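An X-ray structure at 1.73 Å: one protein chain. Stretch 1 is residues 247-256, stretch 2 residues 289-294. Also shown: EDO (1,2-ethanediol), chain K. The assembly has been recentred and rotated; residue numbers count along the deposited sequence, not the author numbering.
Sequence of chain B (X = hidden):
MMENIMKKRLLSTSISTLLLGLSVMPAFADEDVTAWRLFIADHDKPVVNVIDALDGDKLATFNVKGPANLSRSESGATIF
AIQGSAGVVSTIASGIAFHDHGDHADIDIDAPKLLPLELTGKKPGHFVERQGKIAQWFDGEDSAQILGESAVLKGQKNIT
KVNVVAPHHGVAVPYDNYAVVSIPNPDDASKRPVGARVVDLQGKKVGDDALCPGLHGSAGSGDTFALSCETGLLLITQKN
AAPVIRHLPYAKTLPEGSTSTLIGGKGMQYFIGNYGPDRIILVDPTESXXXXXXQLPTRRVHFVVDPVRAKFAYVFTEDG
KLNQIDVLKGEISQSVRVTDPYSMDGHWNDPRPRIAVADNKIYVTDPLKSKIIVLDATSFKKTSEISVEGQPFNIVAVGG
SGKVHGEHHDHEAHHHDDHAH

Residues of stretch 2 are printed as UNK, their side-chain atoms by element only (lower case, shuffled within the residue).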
ATOM      1  N   HIS B 247      23.762 -10.733  -8.141  1.00 21.20           N
ATOM      2  CA  HIS B 247      23.856 -12.090  -7.620  1.00 22.65           C
ATOM      3  C   HIS B 247      24.277 -12.037  -6.163  1.00 23.45           C
ATOM      4  O   HIS B 247      25.266 -11.379  -5.822  1.00 25.39           O
ATOM      5  CB  HIS B 247      24.851 -12.931  -8.421  1.00 30.98           C
ATOM      6  CG  HIS B 247      24.971 -14.344  -7.936  1.00 29.41           C
ATOM      7  ND1 HIS B 247      26.038 -14.787  -7.186  1.00 31.80           N
ATOM      8  CD2 HIS B 247      24.155 -15.413  -8.097  1.00 32.60           C
ATOM      9  CE1 HIS B 247      25.877 -16.070  -6.908  1.00 29.87           C
ATOM     10  NE2 HIS B 247      24.742 -16.474  -7.449  1.00 29.17           N
ATOM     11  N   LEU B 248      23.518 -12.719  -5.310  1.00 24.05           N
ATOM     12  CA  LEU B 248      23.856 -12.870  -3.904  1.00 19.77           C
ATOM     13  C   LEU B 248      24.208 -14.332  -3.645  1.00 18.95           C
ATOM     14  O   LEU B 248      23.304 -15.181  -3.594  1.00 19.35           O
ATOM     15  CB  LEU B 248      22.690 -12.426  -3.020  1.00 18.55           C
ATOM     16  CG  LEU B 248      22.861 -12.639  -1.513  1.00 22.47           C
ATOM     17  CD1 LEU B 248      24.051 -11.848  -0.994  1.00 26.66           C
ATOM     18  CD2 LEU B 248      21.576 -12.250  -0.795  1.00 22.48           C
ATOM     19  N   PRO B 249      25.477 -14.688  -3.500  1.00 23.08           N
ATOM     20  CA  PRO B 249      25.810 -16.098  -3.265  1.00 24.77           C
ATOM     21  C   PRO B 249      25.381 -16.547  -1.882  1.00 24.20           C
ATOM     22  O   PRO B 249      25.326 -15.755  -0.938  1.00 23.83           O
ATOM     23  CB  PRO B 249      27.334 -16.145  -3.418  1.00 31.66           C
ATOM     24  CG  PRO B 249      27.796 -14.758  -3.203  1.00 33.34           C
ATOM     25  CD  PRO B 249      26.676 -13.836  -3.588  1.00 28.80           C
ATOM     26  N   TYR B 250      25.060 -17.838  -1.769  1.00 21.50           N
ATOM     27  CA  TYR B 250      24.766 -18.406  -0.463  1.00 18.59           C
ATOM     28  C   TYR B 250      25.922 -18.129   0.487  1.00 27.08           C
ATOM     29  O   TYR B 250      27.091 -18.303   0.132  1.00 24.91           O
ATOM     30  CB  TYR B 250      24.531 -19.916  -0.559  1.00 19.34           C
ATOM     31  CG  TYR B 250      23.332 -20.280  -1.400  1.00 20.67           C
ATOM     32  CD1 TYR B 250      22.056 -19.902  -1.015  1.00 20.48           C
ATOM     33  CD2 TYR B 250      23.474 -20.989  -2.579  1.00 24.79           C
ATOM     34  CE1 TYR B 250      20.953 -20.218  -1.780  1.00 22.16           C
ATOM     35  CE2 TYR B 250      22.376 -21.314  -3.350  1.00 24.10           C
ATOM     36  CZ  TYR B 250      21.116 -20.926  -2.952  1.00 24.66           C
ATOM     37  OH  TYR B 250      20.012 -21.241  -3.719  1.00 20.40           O
ATOM     38  N   ALA B 251      25.579 -17.698   1.699  1.00 28.29           N
ATOM     39  CA  ALA B 251      26.575 -17.456   2.734  1.00 25.90           C
ATOM     40  C   ALA B 251      27.471 -18.671   2.917  1.00 24.23           C
ATOM     41  O   ALA B 251      27.018 -19.818   2.851  1.00 27.53           O
ATOM     42  CB  ALA B 251      25.885 -17.108   4.053  1.00 24.82           C
ATOM     43  N   LYS B 252      28.757 -18.405   3.156  1.00 27.45           N
ATOM     44  CA  LYS B 252      29.735 -19.461   3.361  1.00 29.21           C
ATOM     45  C   LYS B 252      29.549 -20.155   4.700  1.00 34.73           C
ATOM     46  O   LYS B 252      30.108 -21.237   4.909  1.00 41.29           O
ATOM     47  CB  LYS B 252      31.141 -18.870   3.260  1.00 32.10           C
ATOM     48  CG  LYS B 252      31.420 -18.201   1.921  1.00 47.20           C
ATOM     49  CD  LYS B 252      31.508 -19.215   0.801  1.00 57.45           C
ATOM     50  CE  LYS B 252      32.861 -19.880   0.804  1.00 76.20           C
ATOM     51  NZ  LYS B 252      32.845 -21.179   0.078  1.00 85.59           N
ATOM     52  N   THR B 253      28.780 -19.551   5.601  1.00 29.56           N
ATOM     53  CA  THR B 253      28.423 -20.149   6.877  1.00 32.58           C
ATOM     54  C   THR B 253      27.312 -21.180   6.755  1.00 41.40           C
ATOM     55  O   THR B 253      27.004 -21.850   7.745  1.00 38.40           O
ATOM     56  CB  THR B 253      27.985 -19.058   7.848  1.00 28.55           C
ATOM     57  OG1 THR B 253      26.938 -18.282   7.250  1.00 32.09           O
ATOM     58  CG2 THR B 253      29.157 -18.153   8.188  1.00 40.81           C
ATOM     59  N   LEU B 254      26.701 -21.319   5.581  1.00 26.68           N
ATOM     60  CA  LEU B 254      25.658 -22.318   5.426  1.00 28.80           C
ATOM     61  C   LEU B 254      26.261 -23.682   5.113  1.00 29.32           C
ATOM     62  O   LEU B 254      27.331 -23.772   4.504  1.00 31.37           O
ATOM     63  CB  LEU B 254      24.707 -21.935   4.306  1.00 26.53           C
ATOM     64  CG  LEU B 254      23.811 -20.730   4.561  1.00 27.69           C
ATOM     65  CD1 LEU B 254      23.113 -20.346   3.276  1.00 27.47           C
ATOM     66  CD2 LEU B 254      22.799 -21.027   5.653  1.00 24.63           C
ATOM     67  N   PRO B 255      25.583 -24.757   5.516  1.00 27.99           N
ATOM     68  CA  PRO B 255      25.998 -26.097   5.086  1.00 34.52           C
ATOM     69  C   PRO B 255      25.705 -26.286   3.608  1.00 30.86           C
ATOM     70  O   PRO B 255      25.163 -25.375   2.974  1.00 29.40           O
ATOM     71  CB  PRO B 255      25.153 -27.022   5.970  1.00 30.26           C
ATOM     72  CG  PRO B 255      23.908 -26.228   6.233  1.00 23.41           C
ATOM     73  CD  PRO B 255      24.332 -24.786   6.292  1.00 28.12           C
ATOM     74  N   GLU B 256      26.043 -27.441   3.044  1.00 33.12           N
ATOM     75  CA  GLU B 256      25.794 -27.649   1.625  1.00 32.91           C
ATOM     76  C   GLU B 256      24.296 -27.704   1.352  1.00 32.84           C
ATOM     77  O   GLU B 256      23.518 -28.243   2.142  1.00 32.09           O
ATOM     78  CB  GLU B 256      26.481 -28.922   1.116  1.00 34.69           C
ATOM     79  CG  GLU B 256      26.380 -30.160   1.998  1.00 65.63           C
ATOM     80  CD  GLU B 256      27.299 -31.270   1.522  1.00 96.95           C
ATOM     81  OE1 GLU B 256      26.843 -32.430   1.419  1.00107.15           O
ATOM     82  OE2 GLU B 256      28.481 -30.977   1.237  1.00105.39           O
ATOM     83  N   UNK B 289      24.571  -9.265   6.338  1.00 75.24           N
ATOM     84  CA  UNK B 289      24.435 -10.521   7.080  1.00 76.22           C
ATOM     85  C   UNK B 289      23.132 -11.189   6.636  1.00 58.19           C
ATOM     86  O   UNK B 289      22.124 -11.233   7.345  1.00 52.18           O
ATOM     87  c   UNK B 289      24.470 -10.263   8.581  1.00 85.91           C
ATOM     88  o   UNK B 289      26.472 -11.016   9.625  1.00 90.67           O
ATOM     89  o   UNK B 289      24.755 -12.384   9.617  1.00 90.01           O
ATOM     90  c   UNK B 289      25.289 -11.293   9.332  1.00 88.24           C
ATOM     91  N   UNK B 290      23.171 -11.725   5.419  1.00 36.14           N
ATOM     92  CA  UNK B 290      21.939 -11.942   4.676  1.00 44.34           C
ATOM     93  C   UNK B 290      21.217 -13.233   5.047  1.00 26.61           C
ATOM     94  O   UNK B 290      19.995 -13.281   4.905  1.00 25.21           O
ATOM     95  o   UNK B 290      22.813 -10.693   2.789  1.00 52.92           O
ATOM     96  c   UNK B 290      22.229 -11.925   3.172  1.00 46.49           C
ATOM     97  N   UNK B 291      21.912 -14.279   5.520  1.00 22.25           N
ATOM     98  CA  UNK B 291      21.329 -15.623   5.560  1.00 16.86           C
ATOM     99  C   UNK B 291      21.281 -16.207   6.968  1.00 25.32           C
ATOM    100  O   UNK B 291      22.254 -16.121   7.723  1.00 24.58           O
ATOM    101  c   UNK B 291      22.120 -15.778   0.516  1.00 21.51           C
ATOM    102  c   UNK B 291      21.226 -16.950   2.395  1.00 18.81           C
ATOM    103  c   UNK B 291      22.114 -16.602   4.706  1.00 16.68           C
ATOM    104  c   UNK B 291      23.000 -15.132   1.351  1.00 28.64           C
ATOM    105  c   UNK B 291      22.992 -15.396   2.706  1.00 24.65           C
ATOM    106  c   UNK B 291      21.228 -16.695   1.039  1.00 24.43           C
ATOM    107  c   UNK B 291      22.103 -16.297   3.241  1.00 21.23           C
ATOM    108  N   UNK B 292      20.166 -16.870   7.284  1.00 19.81           N
ATOM    109  CA  UNK B 292      20.050 -17.678   8.492  1.00 19.96           C
ATOM    110  C   UNK B 292      19.364 -18.998   8.168  1.00 19.34           C
ATOM    111  O   UNK B 292      18.343 -19.024   7.477  1.00 20.80           O
ATOM    112  c   UNK B 292      22.812 -14.304  11.046  1.00 61.81           C
ATOM    113  n   UNK B 292      21.825 -15.001  11.604  1.00 68.40           N
ATOM    114  c   UNK B 292      19.963 -15.737  10.143  1.00 37.67           C
ATOM    115  c   UNK B 292      19.257 -16.956   9.580  1.00 23.17           C
ATOM    116  c   UNK B 292      21.163 -16.147  10.987  1.00 62.90           C
ATOM    117  n   UNK B 292      23.269 -14.624   9.840  1.00 62.96           N
ATOM    118  n   UNK B 292      23.342 -13.278  11.695  1.00 56.83           N
ATOM    119  N   UNK B 293      19.910 -20.080   8.712  1.00 19.97           N
ATOM    120  CA  UNK B 293      19.397 -21.431   8.502  1.00 23.20           C
ATOM    121  C   UNK B 293      18.467 -21.822   9.645  1.00 19.61           C
ATOM    122  O   UNK B 293      18.804 -21.620  10.815  1.00 23.33           O
ATOM    123  c   UNK B 293      20.557 -22.423   8.424  1.00 21.32           C
ATOM    124  c   UNK B 293      21.365 -24.789   8.714  1.00 28.67           C
ATOM    125  c   UNK B 293      19.911 -24.177   6.769  1.00 25.13           C
ATOM    126  c   UNK B 293      20.221 -23.904   8.222  1.00 23.03           C
ATOM    127  N   UNK B 294      17.311 -22.396   9.312  1.00 18.55           N
ATOM    128  CA  UNK B 294      16.456 -23.044  10.307  1.00 17.91           C
ATOM    129  C   UNK B 294      16.330 -24.518   9.951  1.00 18.33           C
ATOM    130  O   UNK B 294      15.974 -24.869   8.818  1.00 18.07           O
ATOM    131  c   UNK B 294      15.198 -20.946  10.873  1.00 20.46           C
ATOM    132  c   UNK B 294      13.898 -20.196  10.937  1.00 21.96           C
ATOM    133  c   UNK B 294      15.064 -22.396  10.416  1.00 17.63           C
ATOM    134  c   UNK B 294      14.186 -23.200  11.387  1.00 23.09           C
TER
HETATM  135  C1  EDO K 504      28.446 -22.506   0.353  1.00 66.55           C
HETATM  136  O1  EDO K 504      27.520 -21.630   1.004  1.00 61.90           O
HETATM  137  C2  EDO K 504      28.101 -22.597  -1.129  1.00 67.74           C
HETATM  138  O2  EDO K 504      27.970 -23.973  -1.505  1.00 71.73           O
HETATM  139  O   HOH W   1      24.154 -18.519   7.698  1.00 41.77           O

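Position 289 has four side-chain atoms: two carbons, the second carrying two oxygens. That is a carboxylate on a single methylene, and nothing on stretch 1 lies within contact range. The CA-to-CB bond points away from stretch 1. With two oxygens and no nitrogen on the end carbon, Asn is excluded. The residue is Asp 289. One of the two oxygens accepts from two nitrogens of the side chain at position 292.

Position 290 has one carbon and one oxygen, unbranched. Its CB lies 4.0 Å from CD2 of Leu 248, and its CA-to-CB bond points toward stretch 1. This is Ser 290. Its OG is hydrogen-bonded to a residue just outside the stretch.

Position 291 has seven carbons, one followed by a ring of six. No oxygen sits on the ring, which excludes Tyr. The ring reaches Leu 248, Pro 249, Tyr 250, Ala 251 and Leu 254. The residue is Phe 291, with chi1 in the m well. CA of Tyr 250 sits over one face, 4.3 Å from the ring centroid and 26° off the normal, a CH-pi contact. CB of Ala 251 is 3.6 Å from Phe 291 CD2, and CG of Leu 248 is 3.8 Å from Phe 291 CE2.

Position 292 has three carbons, a nitrogen, then a carbon carrying two more nitrogens: a guanidinium on a long chain. It makes no contact with stretch 1. This is Arg 292. Its NH2 forms a salt bridge with OD1 of Asp 289 at 2.7 Å, and its NH1 donates to the backbone O of Phe 291 at 2.8 Å. The group thus ties its own stretch together.

Position 293 has four carbons, forked at the second. Its CB is 3.8 Å from CD2 of Leu 254, and one of its terminal carbons meets the ring of Pro 255. The fork gives Leu 293. The atom near Pro 255 CD is Leu 293 CD2, at 3.8 Å.

Position 294 also has four carbons, but forked at the first, with one arm two carbons long. It is buried and out of reach of stretch 1. This is Ile 294.

The contact is apolar, with no direct hydrogen bond between the stretches. Phe 291 supplies the largest share of the covered surface. The type I turn from Ala 251 to Leu 254, closed by Leu 254 N to Ala 251 O at 3.1 Å, carries Leu 254 to both Phe 291 and Leu 293. One water bridges the stretches, 2.8 Å from Thr 253 OG1 and donating to Phe 291 O at 3.1 Å.

Stretch 2 289-294: DSFRLI
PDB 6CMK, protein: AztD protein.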